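Local coordinates for putative sugar binding protein (PDB 6GT9), which binds galactose in the cleft between its two lobes and probably acts as the sugar-recognising part of a three-component system for galactan utilization, at residues T160-L163 with T164-H167; R144-A147 with E148-G152; Y44-L47 with V48-G51; A201-A204 with Y205-L208; I73-H76 with L77-L80. All coordinates share one frame; numbering follows the deposited sequence.

Interaction 1 (T160-L163 with T164-H167). With GAL (beta-D-galactopyranose), chain E.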
loop_
_atom_site.group_PDB
_atom_site.type_symbol
_atom_site.label_atom_id
_atom_site.label_comp_id
_atom_site.label_asym_id
_atom_site.label_seq_id
_atom_site.Cartn_x
_atom_site.Cartn_y
_atom_site.Cartn_z
ATOM N N THR A 160 -4.210 -2.826 -10.360
ATOM C CA THR A 160 -3.403 -1.946 -9.534
ATOM C C THR A 160 -4.307 -0.875 -8.931
ATOM O O THR A 160 -5.352 -0.536 -9.491
ATOM C CB THR A 160 -2.245 -1.333 -10.359
ATOM O OG1 THR A 160 -1.321 -0.657 -9.498
ATOM C CG2 THR A 160 -2.760 -0.360 -11.412
ATOM N N GLY A 161 -3.914 -0.363 -7.766
ATOM C CA GLY A 161 -4.740 0.640 -7.101
ATOM C C GLY A 161 -4.975 1.876 -7.950
ATOM O O GLY A 161 -6.090 2.402 -8.003
ATOM N N SER A 162 -3.931 2.357 -8.621
ATOM C CA SER A 162 -4.022 3.480 -9.547
ATOM C C SER A 162 -2.726 3.534 -10.338
ATOM O O SER A 162 -1.702 3.005 -9.905
ATOM C CB SER A 162 -4.267 4.812 -8.818
ATOM O OG SER A 162 -3.193 5.146 -7.959
ATOM N N LEU A 163 -2.779 4.198 -11.492
ATOM C CA LEU A 163 -1.605 4.339 -12.347
ATOM C C LEU A 163 -0.716 5.505 -11.952
ATOM O O LEU A 163 0.396 5.620 -12.482
ATOM C CB LEU A 163 -2.031 4.518 -13.803
ATOM C CG LEU A 163 -2.788 3.328 -14.376
ATOM C CD1 LEU A 163 -3.345 3.657 -15.755
ATOM C CD2 LEU A 163 -1.882 2.111 -14.424
ATOM N N THR A 164 -1.170 6.361 -11.042
ATOM C CA THR A 164 -0.440 7.554 -10.630
ATOM C C THR A 164 0.234 7.417 -9.271
ATOM O O THR A 164 1.261 8.055 -9.035
ATOM C CB THR A 164 -1.387 8.762 -10.598
ATOM O OG1 THR A 164 -2.426 8.541 -9.630
ATOM C CG2 THR A 164 -2.028 8.968 -11.951
ATOM N N ALA A 165 -0.324 6.610 -8.366
ATOM C CA ALA A 165 0.258 6.475 -7.033
ATOM C C ALA A 165 1.620 5.797 -7.088
ATOM O O ALA A 165 1.804 4.763 -7.743
ATOM C CB ALA A 165 -0.663 5.685 -6.109
ATOM N N ALA A 166 2.565 6.370 -6.345
ATOM C CA ALA A 166 3.959 5.977 -6.454
ATOM C C ALA A 166 4.184 4.537 -6.009
ATOM O O ALA A 166 4.961 3.814 -6.637
ATOM C CB ALA A 166 4.828 6.947 -5.642
ATOM N N HIS A 167 3.533 4.094 -4.926
ATOM C CA HIS A 167 3.773 2.725 -4.460
ATOM C C HIS A 167 3.187 1.704 -5.424
ATOM O O HIS A 167 3.761 0.625 -5.620
ATOM C CB HIS A 167 3.223 2.505 -3.044
ATOM C CG HIS A 167 1.751 2.751 -2.877
ATOM N ND1 HIS A 167 1.049 3.691 -3.604
ATOM C CD2 HIS A 167 0.871 2.243 -1.980
ATOM C CE1 HIS A 167 -0.208 3.724 -3.188
ATOM N NE2 HIS A 167 -0.341 2.858 -2.200
HETATM C C1 GAL E . -2.065 -1.477 0.326
HETATM C C2 GAL E . -1.306 -0.167 0.262
HETATM C C3 GAL E . -2.100 0.979 0.915
HETATM C C4 GAL E . -3.471 1.097 0.270
HETATM C C5 GAL E . -4.177 -0.249 0.269
HETATM C C6 GAL E . -5.481 -0.229 -0.531
HETATM O O1 GAL E . -1.315 -2.495 -0.307
HETATM O O2 GAL E . -0.046 -0.271 0.941
HETATM O O3 GAL E . -1.457 2.194 0.678
HETATM O O4 GAL E . -3.348 1.571 -1.075
HETATM O O5 GAL E . -3.348 -1.333 -0.315
HETATM O O6 GAL E . -6.285 -1.344 -0.212
HETATM O O HOH W 1 -3.586 7.737 -7.006
#
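Ser162 reaches across the turn before helix 166-179 and accepts a hydrogen bond from the amide of Ala165, OG lying 3.2 Å from Ala165 N with an N-H...O angle of 149°. The hydroxyl gets there because chi1 (63°) tucks OG between the backbone N and the carbonyl carbon, and the same atom presses on the methyl of Ala165, OG to CB 3.2 Å. A water also lies 2.8 Å from Ser162 OG and 3.0 Å from Thr164 OG1, although Thr164 occupies two conformers and that second link is accordingly less certain.

Two residues past the N-cap position held by Ala165, His167 faces galactose. Its NE2 donates to O3 of the sugar at 3.2 Å and weakly to O4 at 3.5 Å, with O3 near the ring plane, at its edge. Further out, Glu192 takes the amide of Leu163 and Gln169 binds its carbonyl, so both polar backbone atoms of Leu163 have partners.

The chemistry is thus a two-stage one. A serine hydroxyl satisfies the amide of the N-cap residue, and the histidine just beyond it spreads a single N-H over two neighbouring sugar hydroxyls, consistent with a site that reads how those hydroxyls are placed.

Interaction 2 (R144-A147 with E148-G152)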
loop_
_atom_site.group_PDB
_atom_site.type_symbol
_atom_site.label_atom_id
_atom_site.label_comp_id
_atom_site.label_asym_id
_atom_site.label_seq_id
_atom_site.Cartn_x
_atom_site.Cartn_y
_atom_site.Cartn_z
ATOM N N ARG A 144 9.036 -12.638 -8.994
ATOM C CA ARG A 144 9.756 -13.894 -8.788
ATOM C C ARG A 144 8.801 -15.012 -8.400
ATOM O O ARG A 144 8.887 -16.132 -8.922
ATOM C CB ARG A 144 10.819 -13.713 -7.707
ATOM C CG ARG A 144 12.065 -12.961 -8.159
ATOM C CD ARG A 144 12.980 -13.868 -8.976
ATOM N NE ARG A 144 14.280 -13.238 -9.227
ATOM C CZ ARG A 144 14.600 -12.655 -10.377
ATOM N NH1 ARG A 144 13.723 -12.645 -11.375
ATOM N NH2 ARG A 144 15.793 -12.101 -10.536
ATOM N N ALA A 145 7.869 -14.716 -7.494
ATOM C CA ALA A 145 6.961 -15.741 -6.990
ATOM C C ALA A 145 6.070 -16.286 -8.100
ATOM O O ALA A 145 5.895 -17.505 -8.228
ATOM C CB ALA A 145 6.109 -15.169 -5.855
ATOM N N LEU A 146 5.475 -15.394 -8.900
ATOM C CA LEU A 146 4.609 -15.854 -9.981
ATOM C C LEU A 146 5.394 -16.692 -10.988
ATOM O O LEU A 146 4.891 -17.707 -11.492
ATOM C CB LEU A 146 3.942 -14.656 -10.661
ATOM C CG LEU A 146 2.976 -14.923 -11.825
ATOM C CD1 LEU A 146 1.832 -13.889 -11.833
ATOM C CD2 LEU A 146 3.683 -14.935 -13.174
ATOM N N ALA A 147 6.631 -16.283 -11.289
ATOM C CA ALA A 147 7.459 -17.031 -12.234
ATOM C C ALA A 147 7.806 -18.411 -11.693
ATOM O O ALA A 147 7.827 -19.391 -12.448
ATOM C CB ALA A 147 8.733 -16.244 -12.561
ATOM N N GLU A 148 8.083 -18.506 -10.390
ATOM C CA GLU A 148 8.361 -19.799 -9.771
ATOM C C GLU A 148 7.136 -20.703 -9.797
ATOM O O GLU A 148 7.215 -21.860 -10.223
ATOM C CB GLU A 148 8.834 -19.606 -8.330
ATOM C CG GLU A 148 10.288 -19.167 -8.180
ATOM C CD GLU A 148 10.780 -19.291 -6.743
ATOM O OE1 GLU A 148 11.082 -18.251 -6.114
ATOM O OE2 GLU A 148 10.857 -20.437 -6.240
ATOM N N ASP A 149 6.000 -20.202 -9.316
ATOM C CA ASP A 149 4.813 -21.039 -9.176
ATOM C C ASP A 149 4.238 -21.462 -10.522
ATOM O O ASP A 149 3.638 -22.536 -10.620
ATOM C CB ASP A 149 3.737 -20.312 -8.363
ATOM C CG ASP A 149 4.217 -19.900 -6.979
ATOM O OD1 ASP A 149 5.289 -20.374 -6.540
ATOM O OD2 ASP A 149 3.511 -19.108 -6.314
ATOM N N THR A 150 4.399 -20.649 -11.562
ATOM C CA THR A 150 3.915 -21.007 -12.890
ATOM C C THR A 150 5.014 -21.559 -13.794
ATOM O O THR A 150 4.772 -21.754 -14.990
ATOM C CB THR A 150 3.277 -19.802 -13.570
ATOM O OG1 THR A 150 4.306 -18.854 -13.892
ATOM C CG2 THR A 150 2.226 -19.172 -12.666
ATOM N N LYS A 151 6.220 -21.764 -13.257
ATOM C CA LYS A 151 7.356 -22.295 -14.010
ATOM C C LYS A 151 7.601 -21.503 -15.292
ATOM O O LYS A 151 7.939 -22.059 -16.340
ATOM C CB LYS A 151 7.163 -23.781 -14.303
ATOM C CG LYS A 151 7.347 -24.675 -13.080
ATOM C CD LYS A 151 7.620 -26.118 -13.486
ATOM C CE LYS A 151 8.659 -26.765 -12.567
ATOM N NZ LYS A 151 9.686 -27.587 -13.295
ATOM N N GLY A 152 7.410 -20.191 -15.210
ATOM C CA GLY A 152 7.744 -19.307 -16.307
ATOM C C GLY A 152 6.721 -19.209 -17.417
ATOM O O GLY A 152 7.040 -18.660 -18.479
#
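Leu146 and Thr150 meet one turn apart at the C-terminal end of helix 135-149, where their side chains cross obliquely and the nearest approach is Leu146 CD2 to Thr150 OG1, 4.0 Å. The threonine is turned back on the helix. With chi1 at 70° its OG1 sits between its own backbone N and carbonyl carbon and donates to Leu146 O at 2.7 Å, while Thr150 N donates to the same oxygen at 3.0 Å. The two donors arrive from opposite faces of the carbonyl plane, so one acceptor is held from above and below.

Asp149 leans over the previous turn in another way, its CG 3.2 Å from Ala145 O. The carboxylate oxygens find partners on the neighbouring strands, OD1 in a salt bridge with Arg301 and OD2 hydrogen-bonded to Tyr242 OH. Glu148 touches the backbone of Arg144, its CG 3.4 Å from Arg144 O and the rest of the chain extended.

Beyond Thr150 the backbone closes in a Schellman motif. Lys151, at positive phi, is the C-prime residue; Gly152 N donates to Ala147 O at 2.9 Å, in the carbonyl plane and on a lone pair, and Lys151 N to Glu148 O at 3.2 Å. On the inner side Leu146 packs on Tyr242, Ile244 and Ile185.

The chemistry amounts to a helix end whose last carbonyls are supplied with donors from the turn itself. The negative Asp149 would probably be disfavoured at a helix C-terminus, and its charge is probably offset by Arg301.

Interaction 3 (Y44-L47 with V48-G51). With GAL (beta-D-galactopyranose), chain E.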
loop_
_atom_site.group_PDB
_atom_site.type_symbol
_atom_site.label_atom_id
_atom_site.label_comp_id
_atom_site.label_asym_id
_atom_site.label_seq_id
_atom_site.Cartn_x
_atom_site.Cartn_y
_atom_site.Cartn_z
ATOM N N TYR A 44 -6.929 -1.566 5.226
ATOM C CA TYR A 44 -5.492 -1.595 5.480
ATOM C C TYR A 44 -5.058 -0.361 6.270
ATOM O O TYR A 44 -4.299 -0.463 7.245
ATOM C CB TYR A 44 -4.743 -1.714 4.143
ATOM C CG TYR A 44 -3.230 -1.499 4.212
ATOM C CD1 TYR A 44 -2.694 -0.222 4.185
ATOM C CD2 TYR A 44 -2.344 -2.583 4.264
ATOM C CE1 TYR A 44 -1.321 -0.012 4.244
ATOM C CE2 TYR A 44 -0.969 -2.385 4.317
ATOM C CZ TYR A 44 -0.466 -1.092 4.307
ATOM O OH TYR A 44 0.892 -0.854 4.357
ATOM N N TRP A 45 -5.557 0.813 5.879
ATOM C CA TRP A 45 -5.186 2.046 6.572
ATOM C C TRP A 45 -5.727 2.103 7.997
ATOM O O TRP A 45 -5.130 2.762 8.859
ATOM C CB TRP A 45 -5.637 3.251 5.739
ATOM C CG TRP A 45 -4.581 3.540 4.761
ATOM C CD1 TRP A 45 -4.551 3.182 3.458
ATOM C CD2 TRP A 45 -3.322 4.143 5.045
ATOM N NE1 TRP A 45 -3.366 3.568 2.882
ATOM C CE2 TRP A 45 -2.584 4.150 3.843
ATOM C CE3 TRP A 45 -2.756 4.708 6.191
ATOM C CZ2 TRP A 45 -1.303 4.689 3.755
ATOM C CZ3 TRP A 45 -1.488 5.254 6.103
ATOM C CH2 TRP A 45 -0.778 5.247 4.889
ATOM N N ARG A 46 -6.830 1.411 8.284
ATOM C CA ARG A 46 -7.276 1.343 9.673
ATOM C C ARG A 46 -6.323 0.499 10.517
ATOM O O ARG A 46 -6.192 0.730 11.724
ATOM C CB ARG A 46 -8.706 0.795 9.743
ATOM C CG ARG A 46 -9.794 1.764 9.276
ATOM C CD ARG A 46 -10.031 2.920 10.258
ATOM N NE ARG A 46 -11.233 3.688 9.925
ATOM C CZ ARG A 46 -11.576 4.850 10.484
ATOM N NH1 ARG A 46 -10.806 5.405 11.409
ATOM N NH2 ARG A 46 -12.698 5.463 10.113
ATOM N N LEU A 47 -5.652 -0.480 9.908
ATOM C CA LEU A 47 -4.606 -1.210 10.622
ATOM C C LEU A 47 -3.412 -0.313 10.912
ATOM O O LEU A 47 -2.840 -0.371 12.005
ATOM C CB LEU A 47 -4.152 -2.426 9.813
ATOM C CG LEU A 47 -5.044 -3.660 9.843
ATOM C CD1 LEU A 47 -4.379 -4.810 9.062
ATOM C CD2 LEU A 47 -5.331 -4.074 11.276
ATOM N N VAL A 48 -3.011 0.507 9.935
ATOM C CA VAL A 48 -1.932 1.461 10.171
ATOM C C VAL A 48 -2.307 2.391 11.314
ATOM O O VAL A 48 -1.481 2.686 12.185
ATOM C CB VAL A 48 -1.614 2.255 8.891
ATOM C CG1 VAL A 48 -0.551 3.273 9.173
ATOM C CG2 VAL A 48 -1.196 1.327 7.763
ATOM N N GLU A 49 -3.565 2.833 11.345
ATOM C CA GLU A 49 -4.021 3.734 12.409
ATOM C C GLU A 49 -3.967 3.049 13.765
ATOM O O GLU A 49 -3.680 3.694 14.779
ATOM C CB GLU A 49 -5.445 4.232 12.132
ATOM C CG GLU A 49 -5.974 5.172 13.223
ATOM C CD GLU A 49 -7.463 5.399 13.159
ATOM O OE1 GLU A 49 -7.942 6.360 13.806
ATOM O OE2 GLU A 49 -8.157 4.631 12.467
ATOM N N LYS A 50 -4.251 1.741 13.807
ATOM C CA LYS A 50 -4.135 1.009 15.065
ATOM C C LYS A 50 -2.710 1.062 15.604
ATOM O O LYS A 50 -2.500 1.287 16.803
ATOM C CB LYS A 50 -4.588 -0.441 14.875
ATOM C CG LYS A 50 -6.063 -0.631 15.208
ATOM C CD LYS A 50 -6.567 -2.042 14.915
ATOM C CE LYS A 50 -8.092 -2.126 15.131
ATOM N NZ LYS A 50 -8.881 -1.140 14.310
ATOM N N GLY A 51 -1.720 0.866 14.732
ATOM C CA GLY A 51 -0.335 0.977 15.173
ATOM C C GLY A 51 0.018 2.381 15.626
ATOM O O GLY A 51 0.609 2.574 16.695
HETATM C C1 GAL E . -2.065 -1.477 0.326
HETATM C C2 GAL E . -1.306 -0.167 0.262
HETATM C C3 GAL E . -2.100 0.979 0.915
HETATM C C4 GAL E . -3.471 1.097 0.270
HETATM C C5 GAL E . -4.177 -0.249 0.269
HETATM C C6 GAL E . -5.481 -0.229 -0.531
HETATM O O1 GAL E . -1.315 -2.495 -0.307
HETATM O O2 GAL E . -0.046 -0.271 0.941
HETATM O O3 GAL E . -1.457 2.194 0.678
HETATM O O4 GAL E . -3.348 1.571 -1.075
HETATM O O5 GAL E . -3.348 -1.333 -0.315
HETATM O O6 GAL E . -6.285 -1.344 -0.212
HETATM O O HOH W 2 -8.107 1.288 13.651
#
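In the beta-alpha-beta unit made by strand 32-36, helix 43-59 and strand 62-65, the opening turns of the helix set two pocket aromatics, Tyr44 and Trp45, against Val48. The valine forks between them. With chi1 at 177°, CG1 stands anti to the backbone N and meets Trp45 CZ3 at 3.8 Å, while CG2 meets Tyr44 CE1, also at 3.8 Å, and lies over a face of the indole toward its rim. Tyr44 CD1 rests over that face too, and Trp45 CD1 in turn approaches the edge of the phenol ring, so the three side chains form one interlocked patch.

The patch meets galactose in two ways. C1 of the sugar lies 3.9 Å above the Tyr44 ring plane, over its centre, and Trp45 NE1 comes to 3.2 Å from O3. Tyr44 OH, near O2 of the sugar, makes a weak hydrogen bond to Asp119, itself a galactose ligand.

The outer side of the helix is charged instead. Arg46 and Glu49 run side by side, and NH1 donates to Glu49 OE2 at 3.0 Å and 162°, on the syn side of the carboxylate and almost in the guanidinium plane; the two planes are 23° apart. Arg46 NE also pairs with Asp41, and Glu49 OE1 with Lys53. A water donates to Arg46 O at 2.8 Å and accepts from Lys50 NZ.

Such a division is consistent with Val48, in the second shell, helping to position the sugar-facing rings, while paired charges occupy another flank of the same turns.

Interaction 4 (A201-A204 with Y205-L208)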
loop_
_atom_site.group_PDB
_atom_site.type_symbol
_atom_site.label_atom_id
_atom_site.label_comp_id
_atom_site.label_asym_id
_atom_site.label_seq_id
_atom_site.Cartn_x
_atom_site.Cartn_y
_atom_site.Cartn_z
ATOM N N ALA A 201 -13.211 -6.241 -8.775
ATOM C CA ALA A 201 -14.038 -7.292 -9.363
ATOM C C ALA A 201 -14.557 -6.904 -10.745
ATOM O O ALA A 201 -14.524 -7.719 -11.681
ATOM C CB ALA A 201 -15.209 -7.625 -8.437
ATOM N N GLU A 202 -15.058 -5.672 -10.892
ATOM C CA GLU A 202 -15.545 -5.224 -12.196
ATOM C C GLU A 202 -14.444 -5.310 -13.242
ATOM O O GLU A 202 -14.658 -5.820 -14.351
ATOM C CB GLU A 202 -16.091 -3.793 -12.104
ATOM C CG GLU A 202 -17.404 -3.692 -11.333
ATOM C CD GLU A 202 -17.853 -2.251 -11.051
ATOM O OE1 GLU A 202 -19.029 -2.070 -10.663
ATOM O OE2 GLU A 202 -17.043 -1.307 -11.212
ATOM N N LYS A 203 -13.247 -4.831 -12.899
ATOM C CA LYS A 203 -12.135 -4.879 -13.842
ATOM C C LYS A 203 -11.750 -6.317 -14.177
ATOM O O LYS A 203 -11.466 -6.631 -15.336
ATOM C CB LYS A 203 -10.940 -4.111 -13.278
ATOM C CG LYS A 203 -11.173 -2.603 -13.178
ATOM C CD LYS A 203 -11.566 -2.031 -14.541
ATOM C CE LYS A 203 -11.530 -0.514 -14.541
ATOM N NZ LYS A 203 -12.290 0.006 -13.394
ATOM N N ALA A 204 -11.736 -7.204 -13.177
ATOM C CA ALA A 204 -11.399 -8.600 -13.443
ATOM C C ALA A 204 -12.358 -9.205 -14.453
ATOM O O ALA A 204 -11.934 -9.910 -15.375
ATOM C CB ALA A 204 -11.430 -9.416 -12.155
ATOM N N TYR A 205 -13.652 -8.931 -14.291
ATOM C CA TYR A 205 -14.663 -9.483 -15.188
ATOM C C TYR A 205 -14.458 -8.994 -16.620
ATOM O O TYR A 205 -14.404 -9.798 -17.557
ATOM C CB TYR A 205 -16.054 -9.126 -14.664
ATOM C CG TYR A 205 -17.195 -9.585 -15.540
ATOM C CD1 TYR A 205 -17.721 -10.864 -15.415
ATOM C CD2 TYR A 205 -17.751 -8.731 -16.485
ATOM C CE1 TYR A 205 -18.767 -11.281 -16.215
ATOM C CE2 TYR A 205 -18.795 -9.138 -17.289
ATOM C CZ TYR A 205 -19.297 -10.413 -17.151
ATOM O OH TYR A 205 -20.335 -10.824 -17.955
ATOM N N THR A 206 -14.310 -7.680 -16.807
ATOM C CA THR A 206 -14.100 -7.155 -18.155
ATOM C C THR A 206 -12.783 -7.639 -18.758
ATOM O O THR A 206 -12.699 -7.831 -19.975
ATOM C CB THR A 206 -14.157 -5.624 -18.146
ATOM O OG1 THR A 206 -13.102 -5.103 -17.330
ATOM C CG2 THR A 206 -15.478 -5.144 -17.582
ATOM N N ILE A 207 -11.748 -7.840 -17.934
ATOM C CA ILE A 207 -10.496 -8.403 -18.446
ATOM C C ILE A 207 -10.733 -9.799 -19.002
ATOM O O ILE A 207 -10.249 -10.145 -20.089
ATOM C CB ILE A 207 -9.410 -8.419 -17.351
ATOM C CG1 ILE A 207 -8.885 -7.020 -17.056
ATOM C CG2 ILE A 207 -8.246 -9.316 -17.769
ATOM C CD1 ILE A 207 -7.879 -6.979 -15.915
ATOM N N LEU A 208 -11.482 -10.626 -18.266
ATOM C CA LEU A 208 -11.710 -11.991 -18.717
ATOM C C LEU A 208 -12.568 -12.035 -19.978
ATOM O O LEU A 208 -12.397 -12.942 -20.801
ATOM C CB LEU A 208 -12.336 -12.816 -17.591
ATOM C CG LEU A 208 -11.393 -12.906 -16.379
ATOM C CD1 LEU A 208 -12.038 -13.601 -15.180
ATOM C CD2 LEU A 208 -10.097 -13.595 -16.775
#
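Tyr205, the one aromatic ring of this turn, meets residues 201-204 through its CB and not through a ring face or edge. CB lies 3.6 Å from Ala201 O, and the ring, placed by a CG anti to the backbone N (chi1 177°), runs off from the helix. The flat groups that matter here are peptide carbonyls. Above all, Lys203 O accepts twice: from Ile207 N at 2.9 Å, and from Thr206 OG1 at 3.0 Å. The two approaches differ in kind, since the amide comes at a C=O...N angle of 159° whereas the hydroxyl comes from the flank at 112°. Ile207 CG1 presses on this same oxygen at 3.1 Å, which crowds it with carbon as well as donors. One residue on, Leu208 repeats the pattern more simply, its N bonded to Ala204 O at 3.0 Å and its CG packed 3.2 Å from that atom.

Away from the sugar, this stretch of helix 197-210 packs against a neighbouring helix and against strands of the mixed sheet. Ala201, Ala204 and Leu208 pack on Val231 of helix 224-235, with Phe235 also against Leu208, while Ile207 touches Glu191 of strand 185-192 and Ala157 of strand 154-160, and Ala204 rests on Ile159 of the latter.

Interaction 5 (I73-H76 with L77-L80)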
loop_
_atom_site.group_PDB
_atom_site.type_symbol
_atom_site.label_atom_id
_atom_site.label_comp_id
_atom_site.label_asym_id
_atom_site.label_seq_id
_atom_site.Cartn_x
_atom_site.Cartn_y
_atom_site.Cartn_z
ATOM N N ILE A 73 -6.275 12.668 -4.980
ATOM C CA ILE A 73 -5.025 13.408 -4.799
ATOM C C ILE A 73 -5.295 14.814 -4.270
ATOM O O ILE A 73 -4.691 15.250 -3.279
ATOM C CB ILE A 73 -4.229 13.436 -6.113
ATOM C CG1 ILE A 73 -3.644 12.047 -6.386
ATOM C CG2 ILE A 73 -3.158 14.507 -6.053
ATOM C CD1 ILE A 73 -3.264 11.796 -7.840
ATOM N N ASP A 74 -6.199 15.550 -4.923
ATOM C CA ASP A 74 -6.451 16.930 -4.507
ATOM C C ASP A 74 -6.989 16.997 -3.089
ATOM O O ASP A 74 -6.575 17.860 -2.305
ATOM C CB ASP A 74 -7.422 17.617 -5.468
ATOM C CG ASP A 74 -6.799 17.884 -6.828
ATOM O OD1 ASP A 74 -5.549 17.965 -6.904
ATOM O OD2 ASP A 74 -7.555 18.003 -7.819
ATOM N N GLU A 75 -7.929 16.117 -2.738
ATOM C CA GLU A 75 -8.456 16.131 -1.374
ATOM C C GLU A 75 -7.363 15.794 -0.360
ATOM O O GLU A 75 -7.275 16.407 0.714
ATOM C CB GLU A 75 -9.628 15.155 -1.271
ATOM C CG GLU A 75 -10.232 15.003 0.111
ATOM C CD GLU A 75 -10.924 16.257 0.626
ATOM O OE1 GLU A 75 -11.065 17.258 -0.128
ATOM O OE2 GLU A 75 -11.337 16.224 1.807
ATOM N N HIS A 76 -6.522 14.818 -0.698
ATOM C CA HIS A 76 -5.375 14.454 0.126
ATOM C C HIS A 76 -4.466 15.654 0.361
ATOM O O HIS A 76 -4.053 15.923 1.492
ATOM C CB HIS A 76 -4.622 13.316 -0.573
ATOM C CG HIS A 76 -3.741 12.497 0.326
ATOM N ND1 HIS A 76 -3.567 11.141 0.146
ATOM C CD2 HIS A 76 -2.963 12.840 1.380
ATOM C CE1 HIS A 76 -2.737 10.679 1.063
ATOM N NE2 HIS A 76 -2.349 11.690 1.822
ATOM N N LEU A 77 -4.159 16.381 -0.688
ATOM C CA LEU A 77 -3.326 17.528 -0.554
ATOM C C LEU A 77 -3.999 18.654 0.220
ATOM O O LEU A 77 -3.349 19.401 0.858
ATOM C CB LEU A 77 -2.863 18.046 -1.881
ATOM C CG LEU A 77 -2.010 17.111 -2.691
ATOM C CD1 LEU A 77 -1.756 17.725 -4.036
ATOM C CD2 LEU A 77 -0.716 16.772 -1.983
ATOM N N ARG A 78 -5.300 18.765 0.159
ATOM C CA ARG A 78 -5.992 19.819 0.901
ATOM C C ARG A 78 -5.939 19.550 2.398
ATOM O O ARG A 78 -5.793 20.482 3.203
ATOM C CB ARG A 78 -7.447 19.932 0.418
ATOM C CG ARG A 78 -8.258 21.014 1.096
ATOM C CD ARG A 78 -9.761 20.872 0.744
ATOM N NE ARG A 78 -10.338 19.701 1.401
ATOM C CZ ARG A 78 -10.637 19.653 2.699
ATOM N NH1 ARG A 78 -10.428 20.717 3.475
ATOM N NH2 ARG A 78 -11.150 18.545 3.224
ATOM N N ILE A 79 -6.042 18.277 2.784
ATOM C CA ILE A 79 -5.985 17.894 4.191
ATOM C C ILE A 79 -4.591 18.129 4.755
ATOM O O ILE A 79 -4.437 18.581 5.900
ATOM C CB ILE A 79 -6.431 16.432 4.347
ATOM C CG1 ILE A 79 -7.930 16.317 4.025
ATOM C CG2 ILE A 79 -6.094 15.908 5.732
ATOM C CD1 ILE A 79 -8.414 14.902 3.916
ATOM N N LEU A 80 -3.555 17.852 3.959
ATOM C CA LEU A 80 -2.189 18.136 4.399
ATOM C C LEU A 80 -2.003 19.617 4.689
ATOM O O LEU A 80 -1.452 19.994 5.726
ATOM C CB LEU A 80 -1.178 17.682 3.348
ATOM C CG LEU A 80 -1.084 16.166 3.204
ATOM C CD1 LEU A 80 -0.125 15.781 2.093
ATOM C CD2 LEU A 80 -0.652 15.575 4.528
#
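Arg78 reaches back to Glu75 in an i to i+3 salt bridge on helix 73-85, one of the helices flanking the parallel sheet of a periplasmic binding protein lobe. From its base upward, CB lies 3.5 Å from Asp74 O, and CD passes 3.9 Å from Glu75 OE1. A bend at chi3 (71°) then turns the guanidinium edge toward the carboxylate. NE donates to OE1 at 3.0 Å and 173°, and at the tip NH2 donates to OE2 at 2.7 Å. The grip is side-on, one nitrogen to each oxygen, with both oxygens close to the guanidinium plane. The carboxylate is turned 41° against it; OE1 is met from above its plane, OE2 on the syn side but also well out of plane. Glu75 itself is bent at chi2, which brings its carboxylate round to the arginine.

The remaining contacts are mostly apolar. Ile73 CG2 and Leu77 CD1 lie alongside each other, next to Glu100 of helix 98-110. His76 points into the protein, with NE2 hydrogen-bonded to Thr93 OG1 and its ring edge-to-face with Phe101. Leu80 lies against the ring, packing on Val36 and Ile91 as well, and its CD1 stands 4.1 Å from His76 CD2.

How the interactions relate
All five contacts are partly buried, with exposed residues on their outer flanks. Interactions 1 and 3 both touch galactose, the first with a histidine N-H, the second with a tyrosine ring face and a tryptophan edge nitrogen close to O3; they come from opposite lobes, strand 154-160 belonging to the mixed sheet and helix 43-59 packing on the parallel one. Interactions 2 and 4 lie away from the sugar on helices that both pack on strand 185-192, and there hydroxyl and amide donors double on a carbonyl. Paired charges mark the outer flanks of interactions 3 and 5, whose inner sides are apolar or aromatic. Interactions 1 and 5 meet across the lobes through Thr164, which has two conformers, against Ile73.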